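Local atomic coordinates of DNA replication initiator (Cdc21/Cdc54) (Methanothermobacter thermautotrophicus, PDB entry 1LTL), a protein that probably acts as the replicative MCM helicase that unwinds DNA using ATP, this chain being its zinc-binding N-terminal part. Residues A72-I77 with D88-F93; P128-A133 with D172-L177; E136-M141 with G164-L169; R142-T147 with L158-G163. One frame throughout, in Å; residues are numbered along the deposited sequence.

Interaction 1: A72-I77 with D88-F93; sequences AAQQAI and DLNIRF
Gln74 and Ile91 meet because both side chains leave the backbone in the same way. In each, the gamma carbon stands anti to the carbonyl carbon, with chi1 of -62° for CG of Gln74 and -66° for CG1 of Ile91. CD1 of Ile91 then touches CG of Gln74, and the two side chains cross obliquely. In Gln74, chi2 of -175° sends CD onward, and NE2 reaches the backbone just before the strand. There NE2 gives a hydrogen bond to Leu89 O at 2.9 Å. The bond is bent, and the donor is tilted from the carbonyl plane.

Two apolar contacts flank Gln74. One turn along the helix, Ile77 CG2 packs on Leu89 CD1 at 3.7 Å, the two side chains crossing at about a right angle. Just before it, Ala73 CB lies 3.8 Å from Ile91 CG1. The segment 72-77 closes helix 66-77. Residues 88-93 lead into strand 90-94, which pairs in parallel with strand 43-47. Ile44 of that strand and Val31 of helix 25-37 also touch Ile77, so the contact belongs to the core of the helical MCM N-terminal domain.

Most of the joint is hydrocarbon and carries no direction. The amide of Gln74 adds one directed bond, which satisfies a backbone carbonyl of the residue before the strand, beside the apolar packing.

Interaction 2: P128-A133 with D172-L177; sequences PRIVKA and DESEFL
Val131 and Lys132 both face Glu175 across an antiparallel strand pair, a classic beta bulge. It lies where strand 113-137 leaves the body of the MCM OB domain for the zinc-bearing end, paired with the start of strand 175-185. Val131 N gives Glu175 O a hydrogen bond of 2.9 Å, and Lys132 N adds a weak one to the same oxygen. Glu175 N answers with a bond to Lys132 O at 3.0 Å.

The Lys132 side chain can be followed outward. Its CB lies 4.1 Å from Glu175 CB. The chain runs beside the glutamate and points the same way. CD meets Glu175 OE2; the bend at chi3 (-60°) then places CE near both carboxylate oxygens. NZ ends 3.6 Å from Glu175 OE2, a salt bridge. A methionine in place of Lys132 would probably leave the Glu175 carboxylate without this charged mate, though the backbone bonds could stay.

Apolar contacts surround these bonds. CG1 of Val131 packs against CB and both methyls of Leu177, crossing it at about a right angle. CD2 of Leu177 also lies over one face of the Arg129 guanidinium, whose NE has a salt bridge to Glu205. Phe176 turns one face to Ile130 and meets Phe235 of a neighbouring subunit edge-to-face. The CH-pi contact with Ile130 puts CG1 at 4.1 Å from the ring centroid, offset toward the rim.

Interaction 3: E136-M141 with G164-L169; sequences ECRGCM and GRSFRL. With ZN (zinc ion), chain G.
This contact carries half of a four-cysteine zinc site: Cys137 and Cys140 bind the zinc ion, and Cys159 and Cys162 complete it. Cys137 sits on the end of a strand that pairs antiparallel with strand 167-169. Glu136 and Arg168 exchange two backbone hydrogen bonds, Glu136 N to Arg168 O at 2.7 Å and Arg168 N to Glu136 O at 2.9 Å. Arg138 N bonds to Ser166 O. SG of Cys137 is 2.4 Å from the zinc ion and also accepts Gly139 N at 3.2 Å. Its CB packs 3.8 Å from CE2 of Phe167, and the sulfur lies obliquely to that ring.

On the other face, Glu136 and Arg168 lie side by side. OE1 of Glu136 stands over the centre of the Arg168 guanidinium, 3.6 Å from NE, a long salt bridge of charges only, for no N-H points at the oxygen. NH2 of Arg138 reaches the edge of the same group. Arg138 O is hydrogen-bonded to Arg165 of a neighbouring subunit.

The chemistry thus differs by face. Thiolate, metal and ring share one, while on the other the Glu136 carboxylate probably offsets the charge of Arg168, beside which Arg138 brings a second positive group.

Interaction 4: R142-T147 with L158-G163; sequences RHHAVT and LCSECG. With ZN (zinc ion), chain G.
SG of Cys159 is gripped from several sides. It binds the zinc ion at 2.4 Å, accepts a long hydrogen bond from Cys162 N at 3.6 Å, and has the His144 ring against it. CE1 of that ring comes obliquely to 3.4 Å from the sulfur. Cys162 SG is the second ligand from this loop, and Cys137 and Cys140 complete the four-cysteine site.

The side chains of Arg142 and Glu161 cross at about a right angle beside the metal. NE of Arg142 packs 3.3 Å from Glu161 CB, and Arg142 CD lies near Glu161 CG. OE1 of the glutamate stands above one guanidinium face, 4.2 Å from Arg142 NE, beyond a salt bridge. Its OE2 takes a bond from Ser160 OG at 3.1 Å. An alanine in place of Arg142 would probably leave Glu161 CB and CG without this packing and its carboxylate without a nearby positive charge.

Arg142 NH2 makes a weak hydrogen bond to Cys140 O of a neighbouring subunit. Between 142-147 and 158-163 the contact rests on histidine-sulfur and arginine-glutamate packing, with a loose attraction of charges. Arg142 also lies beside Cys140 of its own chain and probably offsets some of that thiolate charge.

In the fold
Interaction 1 is a buried contact of the helical N-terminal domain. The other three belong to the OB domain and lie along one extension of it. Interactions 2 and 3 both use strand 113-137, interaction 2 nearer the domain body and interaction 3 at the zinc end. Interaction 4 is nested inside the loop closed by interaction 3, their centres about 7 Å apart. Chemistry changes with place. Apolar packing dominates the buried helix-strand joint. Backbone pairing runs through interactions 2 and 3. Interactions 3 and 4 each supply two of the zinc ligands, interaction 4 without a hydrogen bond between its segments. Interactions 2, 3 and 4 also touch neighbouring subunits, whereas interaction 1 touches none.

Interaction 1: A72-I77 with D88-F93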
# COMPACT_ATOMS: atom_id res chain seq x y z
N ALA A 72 -20.03 -12.95 -37.49
CA ALA A 72 -19.28 -12.69 -38.71
C ALA A 72 -20.22 -12.24 -39.79
O ALA A 72 -19.92 -11.32 -40.55
CB ALA A 72 -18.54 -13.94 -39.16
N ALA A 73 -21.37 -12.89 -39.87
CA ALA A 73 -22.38 -12.56 -40.86
C ALA A 73 -22.84 -11.13 -40.60
O ALA A 73 -23.34 -10.46 -41.49
CB ALA A 73 -23.55 -13.52 -40.77
N GLN A 74 -22.68 -10.65 -39.37
CA GLN A 74 -23.10 -9.29 -39.09
C GLN A 74 -22.03 -8.32 -39.57
O GLN A 74 -22.34 -7.32 -40.18
CB GLN A 74 -23.35 -9.08 -37.61
CG GLN A 74 -24.44 -9.92 -37.04
CD GLN A 74 -24.70 -9.58 -35.60
OE1 GLN A 74 -23.78 -9.54 -34.79
NE2 GLN A 74 -25.96 -9.34 -35.27
N GLN A 75 -20.76 -8.62 -39.30
CA GLN A 75 -19.69 -7.73 -39.73
C GLN A 75 -19.61 -7.69 -41.23
O GLN A 75 -19.06 -6.77 -41.80
CB GLN A 75 -18.34 -8.19 -39.19
CG GLN A 75 -17.80 -7.29 -38.09
CD GLN A 75 -17.33 -5.94 -38.61
OE1 GLN A 75 -16.26 -5.83 -39.20
NE2 GLN A 75 -18.14 -4.90 -38.40
N ALA A 76 -20.16 -8.71 -41.88
CA ALA A 76 -20.13 -8.73 -43.33
C ALA A 76 -21.12 -7.69 -43.85
O ALA A 76 -20.74 -6.78 -44.57
CB ALA A 76 -20.48 -10.12 -43.84
N ILE A 77 -22.39 -7.83 -43.46
CA ILE A 77 -23.40 -6.88 -43.89
C ILE A 77 -22.98 -5.45 -43.57
O ILE A 77 -23.13 -4.55 -44.38
CB ILE A 77 -24.75 -7.17 -43.22
CG1 ILE A 77 -25.33 -8.45 -43.80
CG2 ILE A 77 -25.70 -6.00 -43.42
CD1 ILE A 77 -26.70 -8.77 -43.27
N ASP A 88 -27.11 -2.65 -36.91
CA ASP A 88 -26.86 -3.93 -36.27
C ASP A 88 -28.04 -4.83 -36.69
O ASP A 88 -29.09 -4.83 -36.06
CB ASP A 88 -26.84 -3.74 -34.73
CG ASP A 88 -25.91 -2.60 -34.27
OD1 ASP A 88 -24.69 -2.67 -34.55
OD2 ASP A 88 -26.41 -1.65 -33.63
N LEU A 89 -27.88 -5.55 -37.79
CA LEU A 89 -28.95 -6.42 -38.26
C LEU A 89 -28.88 -7.79 -37.64
O LEU A 89 -27.82 -8.27 -37.26
CB LEU A 89 -28.91 -6.54 -39.77
CG LEU A 89 -29.60 -5.37 -40.46
CD1 LEU A 89 -28.94 -5.09 -41.79
CD2 LEU A 89 -31.07 -5.68 -40.62
N ASN A 90 -30.03 -8.44 -37.53
CA ASN A 90 -30.07 -9.77 -36.96
C ASN A 90 -30.15 -10.79 -38.06
O ASN A 90 -31.12 -10.82 -38.79
CB ASN A 90 -31.29 -9.92 -36.08
CG ASN A 90 -31.24 -9.05 -34.87
OD1 ASN A 90 -32.28 -8.71 -34.31
ND2 ASN A 90 -30.04 -8.68 -34.45
N ILE A 91 -29.13 -11.62 -38.19
CA ILE A 91 -29.18 -12.65 -39.20
C ILE A 91 -29.93 -13.84 -38.60
O ILE A 91 -29.52 -14.38 -37.58
CB ILE A 91 -27.78 -13.12 -39.62
CG1 ILE A 91 -27.02 -12.01 -40.33
CG2 ILE A 91 -27.92 -14.27 -40.58
CD1 ILE A 91 -26.55 -10.90 -39.45
N ARG A 92 -31.02 -14.26 -39.21
CA ARG A 92 -31.75 -15.40 -38.67
C ARG A 92 -31.83 -16.53 -39.69
O ARG A 92 -32.39 -16.35 -40.77
CB ARG A 92 -33.16 -14.99 -38.27
CG ARG A 92 -33.17 -13.85 -37.32
CD ARG A 92 -34.55 -13.57 -36.79
NE ARG A 92 -34.51 -12.32 -36.03
CZ ARG A 92 -34.04 -12.21 -34.79
NH1 ARG A 92 -33.60 -13.29 -34.16
NH2 ARG A 92 -34.01 -11.03 -34.20
N PHE A 93 -31.28 -17.70 -39.36
CA PHE A 93 -31.31 -18.82 -40.28
C PHE A 93 -32.56 -19.66 -40.23
O PHE A 93 -33.07 -19.96 -39.16
CB PHE A 93 -30.13 -19.72 -40.04
CG PHE A 93 -28.85 -18.99 -40.07
CD1 PHE A 93 -28.56 -18.07 -39.08
CD2 PHE A 93 -27.98 -19.16 -41.12
CE1 PHE A 93 -27.40 -17.33 -39.15
CE2 PHE A 93 -26.80 -18.41 -41.20
CZ PHE A 93 -26.51 -17.50 -40.21

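Interaction 2: P128-A133 with D172-L177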
# COMPACT_ATOMS: atom_id res chain seq x y z
N PRO A 128 -36.66 -4.86 -20.54
CA PRO A 128 -35.47 -4.54 -21.34
C PRO A 128 -34.21 -5.10 -20.65
O PRO A 128 -34.25 -5.60 -19.52
CB PRO A 128 -35.49 -3.02 -21.39
CG PRO A 128 -36.17 -2.64 -20.10
CD PRO A 128 -37.25 -3.65 -19.95
N ARG A 129 -33.08 -5.04 -21.36
CA ARG A 129 -31.82 -5.50 -20.80
C ARG A 129 -30.75 -4.70 -21.50
O ARG A 129 -30.93 -4.28 -22.63
CB ARG A 129 -31.61 -6.99 -21.03
CG ARG A 129 -30.80 -7.35 -22.27
CD ARG A 129 -30.34 -8.78 -22.17
NE ARG A 129 -29.94 -9.36 -23.45
CZ ARG A 129 -28.86 -9.01 -24.15
NH1 ARG A 129 -28.04 -8.07 -23.70
NH2 ARG A 129 -28.59 -9.63 -25.29
N ILE A 130 -29.62 -4.49 -20.84
CA ILE A 130 -28.57 -3.72 -21.47
C ILE A 130 -27.84 -4.57 -22.49
O ILE A 130 -27.43 -5.68 -22.17
CB ILE A 130 -27.57 -3.22 -20.42
CG1 ILE A 130 -28.31 -2.38 -19.39
CG2 ILE A 130 -26.47 -2.44 -21.09
CD1 ILE A 130 -27.46 -1.80 -18.33
N VAL A 131 -27.71 -4.07 -23.71
CA VAL A 131 -26.98 -4.82 -24.74
C VAL A 131 -25.61 -4.22 -24.88
O VAL A 131 -24.66 -4.92 -25.12
CB VAL A 131 -27.62 -4.74 -26.13
CG1 VAL A 131 -28.69 -5.81 -26.28
CG2 VAL A 131 -28.20 -3.36 -26.35
N LYS A 132 -25.53 -2.90 -24.74
CA LYS A 132 -24.24 -2.23 -24.85
C LYS A 132 -24.08 -1.40 -23.60
O LYS A 132 -24.68 -0.34 -23.48
CB LYS A 132 -24.21 -1.35 -26.10
CG LYS A 132 -22.84 -0.75 -26.42
CD LYS A 132 -22.87 0.07 -27.73
CE LYS A 132 -23.27 -0.79 -28.95
NZ LYS A 132 -23.58 0.00 -30.21
N ALA A 133 -23.29 -1.91 -22.66
CA ALA A 133 -23.05 -1.21 -21.40
C ALA A 133 -21.88 -0.26 -21.55
O ALA A 133 -20.85 -0.60 -22.13
CB ALA A 133 -22.76 -2.20 -20.31
N ASP A 172 -27.26 5.63 -17.79
CA ASP A 172 -27.83 6.62 -18.70
C ASP A 172 -27.16 6.70 -20.05
O ASP A 172 -27.67 7.36 -20.96
CB ASP A 172 -27.82 8.00 -18.06
CG ASP A 172 -28.69 8.07 -16.82
OD1 ASP A 172 -29.64 7.25 -16.71
OD2 ASP A 172 -28.43 8.96 -15.96
N GLU A 173 -26.02 6.04 -20.21
CA GLU A 173 -25.35 6.10 -21.49
C GLU A 173 -25.36 4.77 -22.18
O GLU A 173 -24.84 4.62 -23.29
CB GLU A 173 -23.93 6.59 -21.32
CG GLU A 173 -23.87 8.04 -20.93
CD GLU A 173 -22.46 8.59 -20.98
OE1 GLU A 173 -21.79 8.39 -22.02
OE2 GLU A 173 -22.04 9.24 -19.99
N SER A 174 -25.99 3.79 -21.54
CA SER A 174 -26.06 2.47 -22.09
C SER A 174 -27.28 2.25 -22.98
O SER A 174 -28.29 2.93 -22.84
CB SER A 174 -26.02 1.47 -20.95
OG SER A 174 -24.80 1.62 -20.25
N GLU A 175 -27.18 1.30 -23.91
CA GLU A 175 -28.27 0.98 -24.82
C GLU A 175 -29.02 -0.25 -24.37
O GLU A 175 -28.42 -1.25 -24.00
CB GLU A 175 -27.73 0.78 -26.24
CG GLU A 175 -27.29 2.06 -26.95
CD GLU A 175 -26.50 1.79 -28.24
OE1 GLU A 175 -26.89 0.89 -29.03
OE2 GLU A 175 -25.47 2.49 -28.46
N PHE A 176 -30.34 -0.17 -24.39
CA PHE A 176 -31.17 -1.28 -23.97
C PHE A 176 -31.73 -2.06 -25.14
O PHE A 176 -31.50 -1.72 -26.30
CB PHE A 176 -32.31 -0.80 -23.08
CG PHE A 176 -31.86 -0.34 -21.74
CD1 PHE A 176 -31.11 0.81 -21.59
CD2 PHE A 176 -32.14 -1.09 -20.60
CE1 PHE A 176 -30.64 1.21 -20.35
CE2 PHE A 176 -31.67 -0.70 -19.35
CZ PHE A 176 -30.92 0.45 -19.22
N LEU A 177 -32.50 -3.09 -24.83
CA LEU A 177 -33.03 -3.94 -25.87
C LEU A 177 -34.10 -4.85 -25.29
O LEU A 177 -33.93 -5.37 -24.19
CB LEU A 177 -31.87 -4.72 -26.45
CG LEU A 177 -32.11 -5.98 -27.25
CD1 LEU A 177 -31.26 -5.90 -28.51
CD2 LEU A 177 -31.75 -7.19 -26.40

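Interaction 3: E136-M141 with G164-L169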
# COMPACT_ATOMS: atom_id res chain seq x y z
N GLU A 136 -17.37 3.84 -17.08
CA GLU A 136 -16.46 4.95 -16.83
C GLU A 136 -15.30 4.32 -16.07
O GLU A 136 -15.48 3.69 -15.03
CB GLU A 136 -17.11 6.00 -15.96
CG GLU A 136 -16.19 7.14 -15.57
CD GLU A 136 -16.77 7.98 -14.43
OE1 GLU A 136 -16.74 7.53 -13.25
OE2 GLU A 136 -17.27 9.10 -14.72
N CYS A 137 -14.11 4.45 -16.62
CA CYS A 137 -12.93 3.93 -15.98
C CYS A 137 -12.61 4.81 -14.77
O CYS A 137 -12.41 6.01 -14.91
CB CYS A 137 -11.76 3.95 -16.94
SG CYS A 137 -10.26 3.49 -16.09
N ARG A 138 -12.56 4.22 -13.58
CA ARG A 138 -12.28 4.98 -12.38
C ARG A 138 -10.85 5.45 -12.31
O ARG A 138 -10.49 6.21 -11.42
CB ARG A 138 -12.65 4.15 -11.16
CG ARG A 138 -14.12 3.86 -11.16
CD ARG A 138 -14.59 3.18 -9.91
NE ARG A 138 -15.84 3.77 -9.46
CZ ARG A 138 -16.81 3.12 -8.82
NH1 ARG A 138 -16.66 1.82 -8.54
NH2 ARG A 138 -17.92 3.76 -8.44
N GLY A 139 -10.04 5.01 -13.25
CA GLY A 139 -8.65 5.41 -13.27
C GLY A 139 -8.41 6.71 -14.00
O GLY A 139 -7.69 7.56 -13.48
N CYS A 140 -9.00 6.87 -15.18
CA CYS A 140 -8.80 8.06 -15.98
C CYS A 140 -10.09 8.70 -16.39
O CYS A 140 -10.11 9.62 -17.19
CB CYS A 140 -8.00 7.74 -17.22
SG CYS A 140 -8.86 6.67 -18.36
N MET A 141 -11.20 8.21 -15.87
CA MET A 141 -12.49 8.79 -16.21
C MET A 141 -12.92 8.66 -17.66
O MET A 141 -13.86 9.29 -18.07
CB MET A 141 -12.51 10.27 -15.81
CG MET A 141 -12.06 10.55 -14.40
SD MET A 141 -12.84 9.48 -13.19
CE MET A 141 -14.51 9.87 -13.52
N GLY A 164 -6.14 0.91 -15.90
CA GLY A 164 -7.07 0.75 -14.80
C GLY A 164 -7.79 -0.58 -14.81
O GLY A 164 -7.94 -1.19 -15.85
N ARG A 165 -8.25 -1.03 -13.65
CA ARG A 165 -8.97 -2.28 -13.63
C ARG A 165 -10.31 -2.12 -12.93
O ARG A 165 -11.05 -3.08 -12.75
CB ARG A 165 -8.13 -3.35 -12.94
CG ARG A 165 -7.10 -3.94 -13.86
CD ARG A 165 -6.32 -4.98 -13.15
NE ARG A 165 -5.38 -5.68 -14.01
CZ ARG A 165 -4.31 -5.13 -14.58
NH1 ARG A 165 -4.03 -3.86 -14.38
NH2 ARG A 165 -3.48 -5.87 -15.32
N SER A 166 -10.63 -0.89 -12.56
CA SER A 166 -11.88 -0.66 -11.87
C SER A 166 -12.81 0.24 -12.69
O SER A 166 -12.40 1.30 -13.16
CB SER A 166 -11.55 -0.05 -10.51
OG SER A 166 -12.73 0.39 -9.86
N PHE A 167 -14.05 -0.18 -12.87
CA PHE A 167 -15.00 0.59 -13.66
C PHE A 167 -16.32 0.83 -12.98
O PHE A 167 -16.71 0.10 -12.07
CB PHE A 167 -15.27 -0.10 -14.99
CG PHE A 167 -14.04 -0.40 -15.76
CD1 PHE A 167 -13.28 -1.51 -15.47
CD2 PHE A 167 -13.62 0.45 -16.76
CE1 PHE A 167 -12.11 -1.75 -16.14
CE2 PHE A 167 -12.44 0.21 -17.43
CZ PHE A 167 -11.69 -0.89 -17.13
N ARG A 168 -17.02 1.87 -13.44
CA ARG A 168 -18.33 2.23 -12.93
C ARG A 168 -19.27 2.24 -14.12
O ARG A 168 -18.99 2.87 -15.15
CB ARG A 168 -18.29 3.62 -12.30
CG ARG A 168 -19.59 4.02 -11.63
CD ARG A 168 -19.98 5.45 -11.96
NE ARG A 168 -19.39 6.40 -11.03
CZ ARG A 168 -19.49 7.73 -11.14
NH1 ARG A 168 -20.17 8.28 -12.15
NH2 ARG A 168 -18.92 8.51 -10.23
N LEU A 169 -20.40 1.55 -13.99
CA LEU A 169 -21.36 1.47 -15.08
C LEU A 169 -22.17 2.73 -15.20
O LEU A 169 -22.70 3.21 -14.21
CB LEU A 169 -22.30 0.31 -14.85
CG LEU A 169 -23.47 0.18 -15.81
CD1 LEU A 169 -22.99 0.02 -17.24
CD2 LEU A 169 -24.30 -0.99 -15.40
ZN ZN G . -8.58 4.23 -17.66

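Interaction 4: R142-T147 with L158-G163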
# COMPACT_ATOMS: atom_id res chain seq x y z
N ARG A 142 -12.23 7.85 -18.46
CA ARG A 142 -12.62 7.67 -19.86
C ARG A 142 -13.81 6.73 -19.98
O ARG A 142 -14.10 5.99 -19.05
CB ARG A 142 -11.46 7.13 -20.68
CG ARG A 142 -10.59 8.21 -21.23
CD ARG A 142 -9.47 7.62 -22.05
NE ARG A 142 -8.24 7.66 -21.28
CZ ARG A 142 -7.28 8.55 -21.47
NH1 ARG A 142 -7.40 9.47 -22.41
NH2 ARG A 142 -6.23 8.55 -20.68
N HIS A 143 -14.49 6.76 -21.12
CA HIS A 143 -15.65 5.89 -21.32
C HIS A 143 -15.35 4.69 -22.23
O HIS A 143 -14.67 4.83 -23.24
CB HIS A 143 -16.80 6.71 -21.89
CG HIS A 143 -17.45 7.63 -20.90
ND1 HIS A 143 -16.81 8.06 -19.76
CD2 HIS A 143 -18.68 8.19 -20.87
CE1 HIS A 143 -17.62 8.84 -19.06
NE2 HIS A 143 -18.76 8.93 -19.71
N HIS A 144 -15.85 3.52 -21.86
CA HIS A 144 -15.64 2.29 -22.65
C HIS A 144 -17.00 1.60 -22.81
O HIS A 144 -17.74 1.49 -21.84
CB HIS A 144 -14.68 1.31 -21.94
CG HIS A 144 -13.27 1.80 -21.79
ND1 HIS A 144 -12.87 2.61 -20.74
CD2 HIS A 144 -12.17 1.61 -22.55
CE1 HIS A 144 -11.59 2.89 -20.87
NE2 HIS A 144 -11.13 2.30 -21.95
N ALA A 145 -17.32 1.15 -24.02
CA ALA A 145 -18.58 0.44 -24.25
C ALA A 145 -18.28 -1.05 -24.35
O ALA A 145 -17.25 -1.45 -24.88
CB ALA A 145 -19.23 0.92 -25.53
N VAL A 146 -19.15 -1.89 -23.81
CA VAL A 146 -18.92 -3.32 -23.86
C VAL A 146 -20.22 -4.05 -24.13
O VAL A 146 -21.19 -3.90 -23.39
CB VAL A 146 -18.35 -3.84 -22.53
CG1 VAL A 146 -18.13 -5.34 -22.59
CG2 VAL A 146 -17.07 -3.14 -22.21
N THR A 147 -20.24 -4.85 -25.19
CA THR A 147 -21.44 -5.59 -25.54
C THR A 147 -21.73 -6.70 -24.54
O THR A 147 -20.85 -7.47 -24.20
CB THR A 147 -21.32 -6.20 -26.92
OG1 THR A 147 -21.10 -5.16 -27.87
CG2 THR A 147 -22.58 -6.92 -27.27
N LEU A 158 -9.47 -4.67 -18.64
CA LEU A 158 -8.66 -3.61 -18.12
C LEU A 158 -8.77 -2.43 -19.06
O LEU A 158 -9.17 -2.57 -20.20
CB LEU A 158 -7.19 -4.04 -18.00
CG LEU A 158 -6.28 -3.73 -19.19
CD1 LEU A 158 -4.83 -3.93 -18.83
CD2 LEU A 158 -6.69 -4.60 -20.32
N CYS A 159 -8.42 -1.25 -18.56
CA CYS A 159 -8.47 -0.06 -19.39
C CYS A 159 -7.17 0.04 -20.15
O CYS A 159 -6.11 0.16 -19.55
CB CYS A 159 -8.67 1.18 -18.54
SG CYS A 159 -8.50 2.68 -19.51
N SER A 160 -7.26 0.00 -21.47
CA SER A 160 -6.08 0.08 -22.33
C SER A 160 -5.34 1.41 -22.30
O SER A 160 -4.15 1.47 -22.58
CB SER A 160 -6.49 -0.23 -23.76
OG SER A 160 -7.70 0.47 -24.06
N GLU A 161 -6.07 2.47 -21.95
CA GLU A 161 -5.54 3.82 -21.91
C GLU A 161 -4.66 4.12 -20.72
O GLU A 161 -3.64 4.77 -20.86
CB GLU A 161 -6.68 4.81 -21.90
CG GLU A 161 -7.77 4.46 -22.86
CD GLU A 161 -7.27 4.49 -24.27
OE1 GLU A 161 -6.81 5.57 -24.69
OE2 GLU A 161 -7.32 3.44 -24.95
N CYS A 162 -5.08 3.66 -19.54
CA CYS A 162 -4.31 3.91 -18.34
C CYS A 162 -3.96 2.68 -17.51
O CYS A 162 -3.25 2.79 -16.51
CB CYS A 162 -5.04 4.91 -17.47
SG CYS A 162 -6.40 4.20 -16.59
N GLY A 163 -4.46 1.52 -17.92
CA GLY A 163 -4.18 0.30 -17.19
C GLY A 163 -5.13 0.06 -16.03
O GLY A 163 -4.98 -0.88 -15.27
ZN ZN G . -8.58 4.23 -17.66